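Long-range contact in arylsulfatase (Pseudoalteromonas sp. MB47, PDB 7AJ0), which probably hydrolyses sulfate ester groups on fucoidan, working as a calcium-binding exo-acting sulfatase of the alkaline phosphatase clan: residues G63-G71 / I83-T94. Residues are numbered along the deposited sequence; the frame is centred on the assembly and turned at random.
Sequences GWGDPGVYG and IDKLANEGLRLT
The 3-10 turn 68-70 comes closest to segment 83-94 where Val69 faces Asp84, their CA atoms 5.4 Å apart, and fits into the corner between helix 81-88 and strand 91-97. This loop, the helix and a strand of the mixed sheet, flanked by strands 354-360 and 369-371, belong to the alkaline-phosphatase-like fold of sulfatases. Val69 N donates to Asp84 OD1 over 3.1 Å, from well above the carboxylate plane; Thr80 OG1 also bonds that oxygen. Val69 packs CG1 on Ala87 CB at 3.8 Å, while its CG2, anti to the backbone N, reaches between Asn88 OD1 and Arg92 NE. Beside it, Pro67 CB rests on Ile83 CG2.

Arg92 rises from the strand with its first part extended (chi1 -180°, chi2 164°), laying CD over one face of the Tyr70 ring in a CH-pi contact, 3.8 Å from the centroid. The bend at chi3 then turns the guanidinium, a cation-pi partner over this face, 80° from the ring plane, with Val69 O over its own centre. Tyr70 OH donates to Leu93 O at 2.7 Å and also bonds Gly357 N of strand 354-360. A phenylalanine here would probably leave Gly357 N without this acceptor and Leu93 O with one donor fewer. CD1 of Tyr70 lies over the Trp64 ring, whose NE1 bonds Thr94 O at 3.3 Å, while a water that donates to Leu93 O weakly accepts from the same NE1.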
# COMPACT_ATOMS: atom_id res chain seq x y z
N GLY A 63 -13.25 -24.69 3.71
CA GLY A 63 -12.87 -24.04 2.48
C GLY A 63 -13.06 -24.92 1.26
O GLY A 63 -13.09 -26.15 1.33
N TRP A 64 -13.18 -24.25 0.11
CA TRP A 64 -13.37 -24.94 -1.16
C TRP A 64 -12.31 -26.01 -1.39
O TRP A 64 -12.60 -27.08 -1.94
CB TRP A 64 -13.36 -23.93 -2.30
CG TRP A 64 -13.78 -24.46 -3.64
CD1 TRP A 64 -15.04 -24.45 -4.17
CD2 TRP A 64 -12.93 -25.05 -4.64
NE1 TRP A 64 -15.03 -25.00 -5.43
CE2 TRP A 64 -13.75 -25.38 -5.73
CE3 TRP A 64 -11.57 -25.35 -4.70
CZ2 TRP A 64 -13.25 -25.99 -6.88
CZ3 TRP A 64 -11.07 -25.95 -5.84
CH2 TRP A 64 -11.91 -26.26 -6.92
N GLY A 65 -11.08 -25.74 -0.98
CA GLY A 65 -9.97 -26.62 -1.24
C GLY A 65 -9.53 -27.50 -0.09
O GLY A 65 -8.47 -28.12 -0.19
N ASP A 66 -10.31 -27.57 0.99
CA ASP A 66 -9.88 -28.39 2.13
C ASP A 66 -9.83 -29.87 1.78
O ASP A 66 -8.82 -30.52 2.09
CB ASP A 66 -10.78 -28.12 3.34
CG ASP A 66 -10.28 -26.97 4.20
OD1 ASP A 66 -9.08 -26.97 4.55
OD2 ASP A 66 -11.08 -26.06 4.53
N PRO A 67 -10.85 -30.46 1.16
CA PRO A 67 -10.77 -31.88 0.81
C PRO A 67 -9.71 -32.14 -0.25
O PRO A 67 -9.45 -31.31 -1.12
CB PRO A 67 -12.17 -32.22 0.28
CG PRO A 67 -13.04 -31.09 0.73
CD PRO A 67 -12.15 -29.88 0.79
N GLY A 68 -9.09 -33.32 -0.16
CA GLY A 68 -8.03 -33.66 -1.09
C GLY A 68 -8.49 -33.65 -2.54
O GLY A 68 -7.74 -33.25 -3.44
N VAL A 69 -9.72 -34.09 -2.79
CA VAL A 69 -10.24 -34.15 -4.15
C VAL A 69 -10.50 -32.77 -4.73
O VAL A 69 -10.70 -32.65 -5.95
CB VAL A 69 -11.52 -35.02 -4.16
CG1 VAL A 69 -12.68 -34.29 -3.51
CG2 VAL A 69 -11.87 -35.43 -5.58
N TYR A 70 -10.50 -31.73 -3.91
CA TYR A 70 -10.59 -30.35 -4.38
C TYR A 70 -9.23 -29.67 -4.49
O TYR A 70 -9.18 -28.49 -4.84
CB TYR A 70 -11.49 -29.52 -3.45
CG TYR A 70 -12.97 -29.63 -3.74
CD1 TYR A 70 -13.58 -28.78 -4.64
CD2 TYR A 70 -13.75 -30.57 -3.08
CE1 TYR A 70 -14.93 -28.86 -4.89
CE2 TYR A 70 -15.10 -30.66 -3.33
CZ TYR A 70 -15.69 -29.81 -4.24
OH TYR A 70 -17.04 -29.90 -4.49
N GLY A 71 -8.15 -30.37 -4.18
CA GLY A 71 -6.82 -29.80 -4.25
C GLY A 71 -6.15 -29.53 -2.93
O GLY A 71 -5.13 -28.83 -2.90
N ILE A 83 -14.27 -38.53 2.27
CA ILE A 83 -14.88 -37.47 1.48
C ILE A 83 -14.44 -37.57 0.03
O ILE A 83 -15.22 -37.31 -0.89
CB ILE A 83 -14.53 -36.10 2.09
CG1 ILE A 83 -15.22 -35.94 3.46
CG2 ILE A 83 -14.94 -34.98 1.15
CD1 ILE A 83 -14.59 -34.89 4.35
N ASP A 84 -13.18 -37.93 -0.20
CA ASP A 84 -12.71 -38.14 -1.57
C ASP A 84 -13.51 -39.24 -2.25
O ASP A 84 -13.84 -39.13 -3.44
CB ASP A 84 -11.22 -38.47 -1.58
CG ASP A 84 -10.35 -37.30 -1.14
OD1 ASP A 84 -10.90 -36.22 -0.85
OD2 ASP A 84 -9.11 -37.47 -1.08
N LYS A 85 -13.84 -40.30 -1.51
CA LYS A 85 -14.54 -41.43 -2.11
C LYS A 85 -15.98 -41.07 -2.45
O LYS A 85 -16.51 -41.53 -3.47
CB LYS A 85 -14.47 -42.63 -1.17
CG LYS A 85 -14.86 -43.95 -1.80
CD LYS A 85 -14.47 -45.13 -0.91
CE LYS A 85 -15.01 -46.45 -1.46
NZ LYS A 85 -14.45 -46.79 -2.80
N LEU A 86 -16.63 -40.25 -1.62
CA LEU A 86 -17.95 -39.74 -1.98
C LEU A 86 -17.90 -39.00 -3.31
O LEU A 86 -18.78 -39.18 -4.16
CB LEU A 86 -18.48 -38.82 -0.88
CG LEU A 86 -19.14 -39.43 0.36
CD1 LEU A 86 -19.63 -38.32 1.29
CD2 LEU A 86 -20.29 -40.35 -0.01
N ALA A 87 -16.89 -38.16 -3.50
CA ALA A 87 -16.80 -37.36 -4.72
C ALA A 87 -16.46 -38.22 -5.92
O ALA A 87 -17.07 -38.08 -6.99
CB ALA A 87 -15.77 -36.25 -4.54
N ASN A 88 -15.48 -39.12 -5.78
CA ASN A 88 -15.04 -39.90 -6.93
C ASN A 88 -16.08 -40.94 -7.34
O ASN A 88 -16.15 -41.31 -8.52
CB ASN A 88 -13.71 -40.59 -6.61
CG ASN A 88 -12.57 -39.60 -6.47
OD1 ASN A 88 -12.59 -38.52 -7.07
ND2 ASN A 88 -11.56 -39.96 -5.69
N GLU A 89 -16.89 -41.41 -6.40
CA GLU A 89 -17.99 -42.31 -6.71
C GLU A 89 -19.31 -41.57 -6.89
O GLU A 89 -20.37 -42.21 -6.95
CB GLU A 89 -18.12 -43.36 -5.60
CG GLU A 89 -16.96 -44.33 -5.58
CD GLU A 89 -16.85 -45.09 -4.28
OE1 GLU A 89 -17.76 -44.98 -3.44
OE2 GLU A 89 -15.84 -45.81 -4.10
N GLY A 90 -19.26 -40.25 -6.99
CA GLY A 90 -20.46 -39.45 -7.20
C GLY A 90 -20.15 -38.23 -8.03
O GLY A 90 -19.36 -38.30 -8.98
N LEU A 91 -20.77 -37.11 -7.68
CA LEU A 91 -20.68 -35.87 -8.45
C LEU A 91 -20.02 -34.81 -7.60
O LEU A 91 -20.48 -34.52 -6.49
CB LEU A 91 -22.07 -35.43 -8.91
CG LEU A 91 -22.24 -34.01 -9.44
CD1 LEU A 91 -21.43 -33.79 -10.70
CD2 LEU A 91 -23.72 -33.73 -9.71
N ARG A 92 -18.94 -34.22 -8.11
CA ARG A 92 -18.25 -33.13 -7.44
C ARG A 92 -18.61 -31.82 -8.14
O ARG A 92 -18.35 -31.66 -9.34
CB ARG A 92 -16.74 -33.35 -7.45
CG ARG A 92 -15.96 -32.24 -6.76
CD ARG A 92 -14.54 -32.67 -6.43
NE ARG A 92 -13.73 -32.90 -7.62
CZ ARG A 92 -13.05 -31.95 -8.26
NH1 ARG A 92 -13.08 -30.70 -7.83
NH2 ARG A 92 -12.33 -32.26 -9.33
N LEU A 93 -19.20 -30.90 -7.39
CA LEU A 93 -19.60 -29.59 -7.90
C LEU A 93 -18.51 -28.58 -7.60
O LEU A 93 -18.13 -28.40 -6.43
CB LEU A 93 -20.93 -29.16 -7.29
CG LEU A 93 -22.14 -30.04 -7.60
CD1 LEU A 93 -23.35 -29.55 -6.83
CD2 LEU A 93 -22.43 -30.05 -9.09
N THR A 94 -18.01 -27.91 -8.64
CA THR A 94 -16.93 -26.94 -8.49
C THR A 94 -17.43 -25.50 -8.47
O THR A 94 -16.61 -24.59 -8.29
CB THR A 94 -15.91 -27.11 -9.62
OG1 THR A 94 -16.57 -27.09 -10.89
CG2 THR A 94 -15.16 -28.43 -9.47
O HOH W 1 -18.10 -25.63 -5.44